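Side-chain contacts in similar to hydroxylamine oxidoreductase (Kuenenia stuttgartiensis, PDB 6H5L), which is a multi-heme c cytochrome subunit of a 60-heme reductase complex in an anammox bacterium, and probably works as an oxidoreductase: residues Asp15-Thr20 with Val27-Val32; Cys280-Met285 with Gly290-Asn295; Pro404-Ile409 with Asn424-Leu429. All blocks are in the same frame, centred on the assembly; numbering follows the deposited sequence.

Contact 1: residues Asp15-Thr20 with Val27-Val32; sequences DLYKDT and VYKDNV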
loop_
_atom_site.group_PDB
_atom_site.type_symbol
_atom_site.label_atom_id
_atom_site.label_comp_id
_atom_site.label_asym_id
_atom_site.label_seq_id
_atom_site.Cartn_x
_atom_site.Cartn_y
_atom_site.Cartn_z
ATOM N N ASP A 15 26.806 -25.219 -36.898
ATOM C CA ASP A 15 28.218 -25.213 -37.260
ATOM C C ASP A 15 28.644 -23.773 -37.514
ATOM O O ASP A 15 28.197 -23.150 -38.485
ATOM C CB ASP A 15 28.468 -26.087 -38.491
ATOM C CG ASP A 15 29.923 -26.108 -38.906
ATOM O OD1 ASP A 15 30.788 -26.289 -38.024
ATOM O OD2 ASP A 15 30.198 -25.951 -40.115
ATOM N N LEU A 16 29.511 -23.249 -36.640
ATOM C CA LEU A 16 30.028 -21.897 -36.821
ATOM C C LEU A 16 30.880 -21.772 -38.075
ATOM O O LEU A 16 30.997 -20.674 -38.630
ATOM C CB LEU A 16 30.855 -21.479 -35.600
ATOM C CG LEU A 16 30.116 -20.939 -34.379
ATOM C CD1 LEU A 16 31.079 -20.759 -33.216
ATOM C CD2 LEU A 16 29.432 -19.627 -34.722
ATOM N N TYR A 17 31.475 -22.871 -38.537
ATOM C CA TYR A 17 32.392 -22.851 -39.669
ATOM C C TYR A 17 31.742 -23.357 -40.952
ATOM O O TYR A 17 32.419 -23.947 -41.801
ATOM C CB TYR A 17 33.642 -23.663 -39.341
ATOM C CG TYR A 17 34.430 -23.079 -38.192
ATOM C CD1 TYR A 17 34.096 -23.372 -36.877
ATOM C CD2 TYR A 17 35.493 -22.217 -38.423
ATOM C CE1 TYR A 17 34.807 -22.832 -35.824
ATOM C CE2 TYR A 17 36.211 -21.672 -37.377
ATOM C CZ TYR A 17 35.864 -21.983 -36.081
ATOM O OH TYR A 17 36.578 -21.442 -35.038
ATOM N N LYS A 18 30.436 -23.144 -41.101
ATOM C CA LYS A 18 29.741 -23.517 -42.322
ATOM C C LYS A 18 30.265 -22.704 -43.499
ATOM O O LYS A 18 30.533 -21.506 -43.376
ATOM C CB LYS A 18 28.237 -23.297 -42.159
ATOM C CG LYS A 18 27.395 -23.817 -43.306
ATOM C CD LYS A 18 26.011 -23.188 -43.308
ATOM C CE LYS A 18 25.223 -23.624 -44.531
ATOM N NZ LYS A 18 23.988 -22.815 -44.724
ATOM N N ASP A 19 30.423 -23.375 -44.640
ATOM C CA ASP A 19 30.880 -22.746 -45.883
ATOM C C ASP A 19 32.311 -22.226 -45.756
ATOM O O ASP A 19 32.670 -21.195 -46.326
ATOM C CB ASP A 19 29.927 -21.626 -46.317
ATOM C CG ASP A 19 28.536 -22.138 -46.650
ATOM O OD1 ASP A 19 28.444 -23.181 -47.321
ATOM O OD2 ASP A 19 27.539 -21.510 -46.230
ATOM N N THR A 20 33.139 -22.946 -44.999
ATOM C CA THR A 20 34.548 -22.619 -44.889
ATOM C C THR A 20 35.387 -23.777 -45.415
ATOM O O THR A 20 35.046 -24.941 -45.183
ATOM C CB THR A 20 34.950 -22.310 -43.439
ATOM O OG1 THR A 20 34.512 -23.371 -42.586
ATOM C CG2 THR A 20 34.316 -20.999 -42.986
ATOM N N VAL A 27 42.892 -24.964 -39.345
ATOM C CA VAL A 27 43.719 -24.020 -38.600
ATOM C C VAL A 27 42.906 -23.140 -37.666
ATOM O O VAL A 27 43.492 -22.307 -36.959
ATOM C CB VAL A 27 44.566 -23.148 -39.546
ATOM C CG1 VAL A 27 45.506 -24.015 -40.368
ATOM C CG2 VAL A 27 43.671 -22.311 -40.448
ATOM N N TYR A 28 41.582 -23.290 -37.633
ATOM C CA TYR A 28 40.766 -22.434 -36.780
ATOM C C TYR A 28 39.794 -23.218 -35.905
ATOM O O TYR A 28 39.457 -22.769 -34.805
ATOM C CB TYR A 28 40.007 -21.408 -37.627
ATOM C CG TYR A 28 40.817 -20.167 -37.942
ATOM C CD1 TYR A 28 41.222 -19.307 -36.929
ATOM C CD2 TYR A 28 41.172 -19.854 -39.249
ATOM C CE1 TYR A 28 41.964 -18.171 -37.207
ATOM C CE2 TYR A 28 41.914 -18.718 -39.537
ATOM C CZ TYR A 28 42.305 -17.880 -38.511
ATOM O OH TYR A 28 43.043 -16.751 -38.788
ATOM N N LYS A 29 39.332 -24.381 -36.363
ATOM C CA LYS A 29 38.387 -25.169 -35.576
ATOM C C LYS A 29 38.984 -26.432 -34.974
ATOM O O LYS A 29 38.697 -26.744 -33.816
ATOM C CB LYS A 29 37.163 -25.557 -36.415
ATOM C CG LYS A 29 36.095 -26.266 -35.587
ATOM C CD LYS A 29 34.928 -26.770 -36.418
ATOM C CE LYS A 29 33.895 -27.439 -35.519
ATOM N NZ LYS A 29 32.720 -27.966 -36.266
ATOM N N ASP A 30 39.792 -27.174 -35.734
ATOM C CA ASP A 30 40.370 -28.418 -35.236
ATOM C C ASP A 30 41.128 -28.174 -33.937
ATOM O O ASP A 30 41.930 -27.241 -33.834
ATOM C CB ASP A 30 41.293 -29.032 -36.287
ATOM C CG ASP A 30 40.529 -29.617 -37.459
ATOM O OD1 ASP A 30 39.278 -29.614 -37.419
ATOM O OD2 ASP A 30 41.181 -30.079 -38.418
ATOM N N ASN A 31 40.866 -29.015 -32.941
ATOM C CA ASN A 31 41.358 -28.769 -31.589
ATOM C C ASN A 31 42.822 -29.169 -31.488
ATOM O O ASN A 31 43.153 -30.346 -31.331
ATOM C CB ASN A 31 40.523 -29.516 -30.557
ATOM C CG ASN A 31 40.989 -29.254 -29.132
ATOM O OD1 ASN A 31 41.775 -30.020 -28.574
ATOM N ND2 ASN A 31 40.510 -28.163 -28.542
ATOM N N VAL A 32 43.702 -28.178 -31.585
ATOM C CA VAL A 32 45.039 -28.293 -31.024
ATOM C C VAL A 32 44.891 -27.971 -29.545
ATOM O O VAL A 32 43.824 -27.530 -29.103
ATOM C CB VAL A 32 46.044 -27.353 -31.716
ATOM C CG1 VAL A 32 46.062 -27.610 -33.214
ATOM C CG2 VAL A 32 45.705 -25.903 -31.419
#
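K29 lies across one face of the Y17 ring and reaches past it to D15. Its CB stands over the middle of that ring, 3.7 Å from the Y17 centroid and 13° off the ring normal, which makes a CH-pi contact. The methylenes beyond it pass obliquely toward the CD1 side, with K29 CD 3.5 Å from Y17 CD1. Because CG is anti to the backbone N (chi1 -175°) and all later torsions are also near 180°, the lysine is fully extended and its ammonium group is carried clear of the tyrosine. There NZ of K29 donates to OD1 of D15 at 3.1 Å in a salt bridge, approaching the oxygen nearly along its C-O bond direction. Y28 meets the same ring obliquely, its CB 3.8 Å from Y17 CE2, before its own side chain turns away. The Y17 hydroxyl comes near the Y28 carbonyl, but its hydrogen bond goes to E207. With an alanine in place of Y17, the lysine methylenes would probably lose the flat surface they lie on, and E207 would be left without its hydroxyl partner. In the second shell, E147 accepts from the backbone N of L16 and forms a long, weak ion pair with K29. Two carboxylates near one ammonium would be expected to favour its charged state. Overlapping turns, type I from D15 to K18 and type II from Y17 to T20, shape the loop that presents D15 and Y17. The chain then runs through helix 22-28 and returns at its end with Y28 and K29. Around this reversal L16 packs on helix 154-161, Y28 on helix 174-180 and V32 on helix 56-59.

Contact 2: residues Cys280-Met285 with Gly290-Asn295; sequences CQYCHM and GRFIHN. With HEC (heme c), chain I.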
loop_
_atom_site.group_PDB
_atom_site.type_symbol
_atom_site.label_atom_id
_atom_site.label_comp_id
_atom_site.label_asym_id
_atom_site.label_seq_id
_atom_site.Cartn_x
_atom_site.Cartn_y
_atom_site.Cartn_z
ATOM N N CYS A 280 22.821 1.366 -28.872
ATOM C CA CYS A 280 23.641 0.692 -29.875
ATOM C C CYS A 280 22.859 -0.426 -30.541
ATOM O O CYS A 280 22.912 -0.598 -31.765
ATOM C CB CYS A 280 24.915 0.133 -29.242
ATOM S SG CYS A 280 25.492 1.004 -27.775
ATOM N N GLN A 281 22.114 -1.190 -29.745
ATOM C CA GLN A 281 21.360 -2.317 -30.276
ATOM C C GLN A 281 20.210 -1.850 -31.159
ATOM O O GLN A 281 19.920 -2.475 -32.184
ATOM C CB GLN A 281 20.856 -3.180 -29.122
ATOM C CG GLN A 281 21.972 -3.831 -28.301
ATOM C CD GLN A 281 22.637 -2.890 -27.301
ATOM O OE1 GLN A 281 22.607 -1.670 -27.456
ATOM N NE2 GLN A 281 23.243 -3.466 -26.267
ATOM N N TYR A 282 19.545 -0.754 -30.791
ATOM C CA TYR A 282 18.426 -0.287 -31.602
ATOM C C TYR A 282 18.902 0.238 -32.951
ATOM O O TYR A 282 18.300 -0.066 -33.989
ATOM C CB TYR A 282 17.636 0.787 -30.854
ATOM C CG TYR A 282 16.278 1.032 -31.465
ATOM C CD1 TYR A 282 15.214 0.181 -31.196
ATOM C CD2 TYR A 282 16.062 2.100 -32.326
ATOM C CE1 TYR A 282 13.971 0.389 -31.758
ATOM C CE2 TYR A 282 14.821 2.318 -32.894
ATOM C CZ TYR A 282 13.780 1.459 -32.606
ATOM O OH TYR A 282 12.542 1.667 -33.167
ATOM N N CYS A 283 19.979 1.025 -32.958
ATOM C CA CYS A 283 20.498 1.569 -34.209
ATOM C C CYS A 283 21.074 0.468 -35.095
ATOM O O CYS A 283 20.775 0.406 -36.294
ATOM C CB CYS A 283 21.561 2.634 -33.922
ATOM S SG CYS A 283 20.973 4.351 -33.819
ATOM N N HIS A 284 21.890 -0.418 -34.521
ATOM C CA HIS A 284 22.696 -1.337 -35.321
ATOM C C HIS A 284 22.034 -2.684 -35.581
ATOM O O HIS A 284 22.280 -3.285 -36.634
ATOM C CB HIS A 284 24.052 -1.562 -34.650
ATOM C CG HIS A 284 25.006 -0.425 -34.834
ATOM N ND1 HIS A 284 25.822 -0.314 -35.939
ATOM C CD2 HIS A 284 25.261 0.660 -34.066
ATOM C CE1 HIS A 284 26.547 0.787 -35.838
ATOM N NE2 HIS A 284 26.226 1.395 -34.711
ATOM N N MET A 285 21.214 -3.187 -34.660
ATOM C CA MET A 285 20.558 -4.466 -34.903
ATOM C C MET A 285 19.302 -4.335 -35.748
ATOM O O MET A 285 18.722 -5.359 -36.128
ATOM C CB MET A 285 20.225 -5.160 -33.584
ATOM C CG MET A 285 21.454 -5.552 -32.791
ATOM S SD MET A 285 21.124 -6.824 -31.564
ATOM C CE MET A 285 22.752 -7.557 -31.416
ATOM N N GLY A 290 11.604 -2.101 -40.789
ATOM C CA GLY A 290 10.969 -2.511 -39.549
ATOM C C GLY A 290 11.347 -3.890 -39.052
ATOM O O GLY A 290 10.726 -4.381 -38.100
ATOM N N ARG A 291 12.342 -4.526 -39.664
ATOM C CA ARG A 291 12.781 -5.869 -39.316
ATOM C C ARG A 291 14.102 -5.780 -38.566
ATOM O O ARG A 291 15.027 -5.096 -39.014
ATOM C CB ARG A 291 12.945 -6.714 -40.581
ATOM C CG ARG A 291 12.702 -8.209 -40.440
ATOM C CD ARG A 291 13.015 -8.876 -41.776
ATOM N NE ARG A 291 12.238 -10.084 -42.044
ATOM C CZ ARG A 291 10.959 -10.086 -42.405
ATOM N NH1 ARG A 291 10.297 -8.945 -42.513
ATOM N NH2 ARG A 291 10.338 -11.230 -42.647
ATOM N N PHE A 292 14.190 -6.463 -37.434
ATOM C CA PHE A 292 15.416 -6.510 -36.654
ATOM C C PHE A 292 16.099 -7.864 -36.820
ATOM O O PHE A 292 15.495 -8.839 -37.274
ATOM C CB PHE A 292 15.131 -6.234 -35.175
ATOM C CG PHE A 292 14.841 -4.788 -34.871
ATOM C CD1 PHE A 292 13.567 -4.272 -35.039
ATOM C CD2 PHE A 292 15.842 -3.948 -34.410
ATOM C CE1 PHE A 292 13.300 -2.944 -34.758
ATOM C CE2 PHE A 292 15.580 -2.620 -34.128
ATOM C CZ PHE A 292 14.308 -2.119 -34.301
ATOM N N ILE A 293 17.378 -7.910 -36.450
ATOM C CA ILE A 293 18.186 -9.114 -36.609
ATOM C C ILE A 293 19.166 -9.198 -35.446
ATOM O O ILE A 293 19.603 -8.179 -34.904
ATOM C CB ILE A 293 18.908 -9.123 -37.979
ATOM C CG1 ILE A 293 19.577 -10.475 -38.241
ATOM C CG2 ILE A 293 19.916 -7.983 -38.068
ATOM C CD1 ILE A 293 20.131 -10.615 -39.646
ATOM N N HIS A 294 19.507 -10.429 -35.061
ATOM C CA HIS A 294 20.384 -10.690 -33.917
ATOM C C HIS A 294 21.857 -10.622 -34.334
ATOM O O HIS A 294 22.636 -11.559 -34.157
ATOM C CB HIS A 294 20.037 -12.039 -33.291
ATOM C CG HIS A 294 20.796 -12.353 -32.037
ATOM N ND1 HIS A 294 21.739 -13.356 -31.973
ATOM C CD2 HIS A 294 20.744 -11.809 -30.797
ATOM C CE1 HIS A 294 22.239 -13.412 -30.751
ATOM N NE2 HIS A 294 21.653 -12.484 -30.016
ATOM N N ASN A 295 22.225 -9.476 -34.916
ATOM C CA ASN A 295 23.611 -9.102 -35.187
ATOM C C ASN A 295 23.643 -7.630 -35.581
ATOM O O ASN A 295 22.695 -7.133 -36.204
ATOM C CB ASN A 295 24.242 -9.983 -36.272
ATOM C CG ASN A 295 23.995 -9.466 -37.677
ATOM O OD1 ASN A 295 24.631 -8.510 -38.125
ATOM N ND2 ASN A 295 23.088 -10.117 -38.391
HETATM FE FE HEC I . 27.118 3.103 -34.173
HETATM C CHA HEC I . 28.882 3.314 -37.041
HETATM C CHB HEC I . 29.440 0.909 -32.862
HETATM C CHC HEC I . 25.496 3.129 -31.144
HETATM C CHD HEC I . 24.423 4.741 -35.588
HETATM N NA HEC I . 28.894 2.336 -34.786
HETATM C C1A HEC I . 29.328 2.417 -36.094
HETATM C C2A HEC I . 30.332 1.392 -36.284
HETATM C C3A HEC I . 30.486 0.729 -35.137
HETATM C C4A HEC I . 29.584 1.309 -34.169
HETATM C CMA HEC I . 31.452 -0.447 -34.878
HETATM C CAA HEC I . 31.088 1.114 -37.591
HETATM C CBA HEC I . 30.274 0.139 -38.430
HETATM C CGA HEC I . 29.446 0.917 -39.416
HETATM O O1A HEC I . 28.194 0.872 -39.311
HETATM O O2A HEC I . 30.037 1.590 -40.298
HETATM N NB HEC I . 27.386 2.144 -32.355
HETATM C C1B HEC I . 28.473 1.370 -32.002
HETATM C C2B HEC I . 28.426 1.146 -30.574
HETATM C C3B HEC I . 27.336 1.749 -30.097
HETATM C C4B HEC I . 26.661 2.396 -31.208
HETATM C CMB HEC I . 29.439 0.305 -29.771
HETATM C CAB HEC I . 26.874 1.768 -28.624
HETATM C CBB HEC I . 27.872 2.527 -27.719
HETATM N NC HEC I . 25.276 3.757 -33.508
HETATM C C1C HEC I . 24.849 3.742 -32.194
HETATM C C2C HEC I . 23.707 4.631 -32.082
HETATM C C3C HEC I . 23.320 4.935 -33.325
HETATM C C4C HEC I . 24.356 4.487 -34.236
HETATM C CMC HEC I . 22.805 4.723 -30.832
HETATM C CAC HEC I . 22.083 5.778 -33.717
HETATM C CBC HEC I . 22.266 7.245 -33.275
HETATM N ND HEC I . 26.700 3.895 -36.041
HETATM C C1D HEC I . 25.534 4.574 -36.389
HETATM C C2D HEC I . 25.679 5.074 -37.738
HETATM C C3D HEC I . 27.076 4.629 -38.191
HETATM C C4D HEC I . 27.633 3.900 -37.074
HETATM C CMD HEC I . 24.651 5.887 -38.553
HETATM C CAD HEC I . 27.736 4.890 -39.560
HETATM C CBD HEC I . 27.176 3.868 -40.546
HETATM C CGD HEC I . 27.830 4.028 -41.891
HETATM O O1D HEC I . 27.423 4.943 -42.653
HETATM O O2D HEC I . 28.753 3.232 -42.203
HETATM O O HOH W 1 22.410 -5.598 -38.295
#
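Y282 and M285, on helix 280-285, face F292 and I293 of the returning chain, while another side of the same helix carries a heme c. The helix spells the CxxCH heme-binding motif. C280 begins it with a thioether from its SG to heme CAB, 1.8 Å long. Q281 turns from the contact and donates its NE2 to the G223 carbonyl. Y282 swings its ring toward strand 291-292: CG is anti to the backbone N (chi1 -164°), and CE1 comes 3.6 Å from F292 CZ. The two rings are oblique, their planes at 49°, with F292 CE2 over one face of the tyrosine. C283 supplies the second thioether, from SG to heme CAC. H284 binds the iron through NE2 at 2.0 Å, and H477 provides the other axial imidazole. The carbonyl of H284 points to a water that also donates to the N295 carbonyl, so this water bridges two acceptors which could not bond each other directly. M285, next along, makes the direct backbone link: its O accepts from I293 N at 2.9 Å, nearly in line with the C=O bond (168°). The same oxygen lies 3.5 Å from F292 CA in a CA-H...O contact. The methionine side chain runs alongside I293 and N295, its CB 3.4 Å from I293 O and its methyl end near N295 N. Two residues past F292, H294 sits at the centre of an inverse gamma turn. H284 on the helix and H294 in the loop after strand 291-292 thus bind the irons of two different hemes, H294 together with H213. Both have bis-histidine ligation, which leaves no axial site for a substrate and is consistent with a role in electron transfer.

Contact 3: residues Pro404-Ile409 with Asn424-Leu429; sequences PLSDGI and NAFKTL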
loop_
_atom_site.group_PDB
_atom_site.type_symbol
_atom_site.label_atom_id
_atom_site.label_comp_id
_atom_site.label_asym_id
_atom_site.label_seq_id
_atom_site.Cartn_x
_atom_site.Cartn_y
_atom_site.Cartn_z
ATOM N N PRO A 404 56.881 -7.696 -41.122
ATOM C CA PRO A 404 56.742 -8.730 -40.087
ATOM C C PRO A 404 56.365 -10.086 -40.671
ATOM O O PRO A 404 55.407 -10.211 -41.437
ATOM C CB PRO A 404 55.638 -8.176 -39.177
ATOM C CG PRO A 404 54.964 -7.101 -39.976
ATOM C CD PRO A 404 56.039 -6.525 -40.835
ATOM N N LEU A 405 57.155 -11.102 -40.309
ATOM C CA LEU A 405 56.915 -12.491 -40.708
ATOM C C LEU A 405 56.964 -12.656 -42.226
ATOM O O LEU A 405 56.125 -13.331 -42.824
ATOM C CB LEU A 405 55.586 -13.001 -40.148
ATOM C CG LEU A 405 55.486 -14.502 -39.878
ATOM C CD1 LEU A 405 56.176 -14.858 -38.575
ATOM C CD2 LEU A 405 54.037 -14.942 -39.854
ATOM N N SER A 406 57.969 -12.042 -42.858
ATOM C CA SER A 406 58.096 -12.144 -44.308
ATOM C C SER A 406 58.429 -13.564 -44.750
ATOM O O SER A 406 58.015 -13.984 -45.837
ATOM C CB SER A 406 59.158 -11.169 -44.815
ATOM O OG SER A 406 58.782 -9.826 -44.566
ATOM N N ASP A 407 59.171 -14.315 -43.931
ATOM C CA ASP A 407 59.481 -15.699 -44.278
ATOM C C ASP A 407 58.234 -16.572 -44.224
ATOM O O ASP A 407 58.054 -17.460 -45.066
ATOM C CB ASP A 407 60.561 -16.246 -43.345
ATOM C CG ASP A 407 60.197 -16.100 -41.879
ATOM O OD1 ASP A 407 59.202 -15.407 -41.579
ATOM O OD2 ASP A 407 60.903 -16.682 -41.029
ATOM N N GLY A 408 57.363 -16.335 -43.241
ATOM C CA GLY A 408 56.131 -17.099 -43.156
ATOM C C GLY A 408 55.124 -16.725 -44.224
ATOM O O GLY A 408 54.341 -17.569 -44.665
ATOM N N ILE A 409 55.128 -15.461 -44.654
ATOM C CA ILE A 409 54.236 -15.037 -45.730
ATOM C C ILE A 409 54.583 -15.765 -47.022
ATOM O O ILE A 409 53.708 -16.298 -47.713
ATOM C CB ILE A 409 54.296 -13.509 -45.905
ATOM C CG1 ILE A 409 53.647 -12.811 -44.709
ATOM C CG2 ILE A 409 53.626 -13.090 -47.206
ATOM C CD1 ILE A 409 53.948 -11.330 -44.626
ATOM N N ASN A 424 55.006 -11.945 -55.557
ATOM C CA ASN A 424 56.295 -11.981 -56.240
ATOM C C ASN A 424 57.318 -11.101 -55.536
ATOM O O ASN A 424 58.485 -11.483 -55.396
ATOM C CB ASN A 424 56.132 -11.544 -57.694
ATOM C CG ASN A 424 57.449 -11.490 -58.437
ATOM O OD1 ASN A 424 58.266 -12.405 -58.344
ATOM N ND2 ASN A 424 57.670 -10.404 -59.170
ATOM N N ALA A 425 56.897 -9.916 -55.085
ATOM C CA ALA A 425 57.813 -9.024 -54.382
ATOM C C ALA A 425 58.271 -9.631 -53.063
ATOM O O ALA A 425 59.435 -9.481 -52.672
ATOM C CB ALA A 425 57.147 -7.668 -54.148
ATOM N N PHE A 426 57.369 -10.318 -52.360
ATOM C CA PHE A 426 57.749 -10.960 -51.105
ATOM C C PHE A 426 58.711 -12.116 -51.342
ATOM O O PHE A 426 59.671 -12.295 -50.584
ATOM C CB PHE A 426 56.505 -11.443 -50.361
ATOM C CG PHE A 426 55.982 -10.460 -49.353
ATOM C CD1 PHE A 426 56.543 -10.384 -48.088
ATOM C CD2 PHE A 426 54.931 -9.615 -49.668
ATOM C CE1 PHE A 426 56.067 -9.481 -47.156
ATOM C CE2 PHE A 426 54.450 -8.711 -48.739
ATOM C CZ PHE A 426 55.020 -8.644 -47.481
ATOM N N LYS A 427 58.469 -12.918 -52.379
ATOM C CA LYS A 427 59.354 -14.045 -52.653
ATOM C C LYS A 427 60.711 -13.573 -53.164
ATOM O O LYS A 427 61.745 -14.167 -52.835
ATOM C CB LYS A 427 58.698 -14.993 -53.656
ATOM C CG LYS A 427 59.426 -16.316 -53.833
ATOM C CD LYS A 427 58.652 -17.249 -54.751
ATOM C CE LYS A 427 59.317 -18.611 -54.849
ATOM N NZ LYS A 427 58.536 -19.537 -55.715
ATOM N N THR A 428 60.729 -12.503 -53.961
ATOM C CA THR A 428 61.976 -12.020 -54.547
ATOM C C THR A 428 62.789 -11.203 -53.548
ATOM O O THR A 428 63.982 -11.460 -53.351
ATOM C CB THR A 428 61.681 -11.188 -55.798
ATOM O OG1 THR A 428 60.970 -11.988 -56.750
ATOM C CG2 THR A 428 62.974 -10.689 -56.427
ATOM N N LEU A 429 62.163 -10.215 -52.911
ATOM C CA LEU A 429 62.867 -9.302 -52.021
ATOM C C LEU A 429 62.859 -9.753 -50.565
ATOM O O LEU A 429 63.510 -9.109 -49.734
ATOM C CB LEU A 429 62.264 -7.892 -52.117
ATOM C CG LEU A 429 62.542 -7.062 -53.375
ATOM C CD1 LEU A 429 61.717 -7.534 -54.567
ATOM C CD2 LEU A 429 62.291 -5.586 -53.101
#
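The F426 ring carries I409 over one face and S406 at its edge. CG2 of I409 stands 4.2 Å from the F426 centroid and 15° off the normal, a CH-pi contact set toward the rim rather than the centre. I409 also reaches the rim with its second methyl, CD1, which is 3.8 Å from F426 CE1. The isoleucine holds CG2 anti to its backbone N and CG1 anti to the carbonyl carbon (chi1 -70°), so that both branches turn to the phenylalanine and cross it obliquely. S406 comes from one helical turn earlier, its OG lying in the ring plane 3.8 Å from F426 CE1. That hydroxyl is hydrogen-bonded to the Y403 carbonyl, and toward the ring it makes only a van der Waals contact. A further aromatic, F433, meets F426 edge-to-face, and V410 packs on it from helix 406-412. Backbone bonds hold both helices: I409 N donates to L405 O at the start of one, where L405 holds the N-cap position. In the other helix N424 O is gripped twice, by T428 N and by T428 OG1 at 2.9 Å, from opposite faces of the carbonyl plane. Outward from the contact, D407 forms a salt bridge with R189 and L405 packs on helix 182-189, which ties the first helix to the body of the chain. The arrangement is ordinary apolar packing between two helices close in sequence, away from the hemes: F426 of helix 420-429 packs against the I409 and S406 side chains of helix 406-412 in this largely helical protein.

In the fold
The three contacts follow one another in series along the chain, each closing before the next opens. Contact 1 sits near the N-terminus around helix 22-28, contact 2 joins helix 280-285 to strand 291-292 in the family's multi-heme region, and contact 3 pairs helices 406-412 and 420-429. Centres of contacts 1 and 2 are about 27 Å apart, as are those of 1 and 3. Contacts 2 and 3 lie on opposite sides of the chain's centre, about 42 Å between centres, and none of the three touches another. Only contact 2 ligates heme iron; the other two join helices and loops that ligate none.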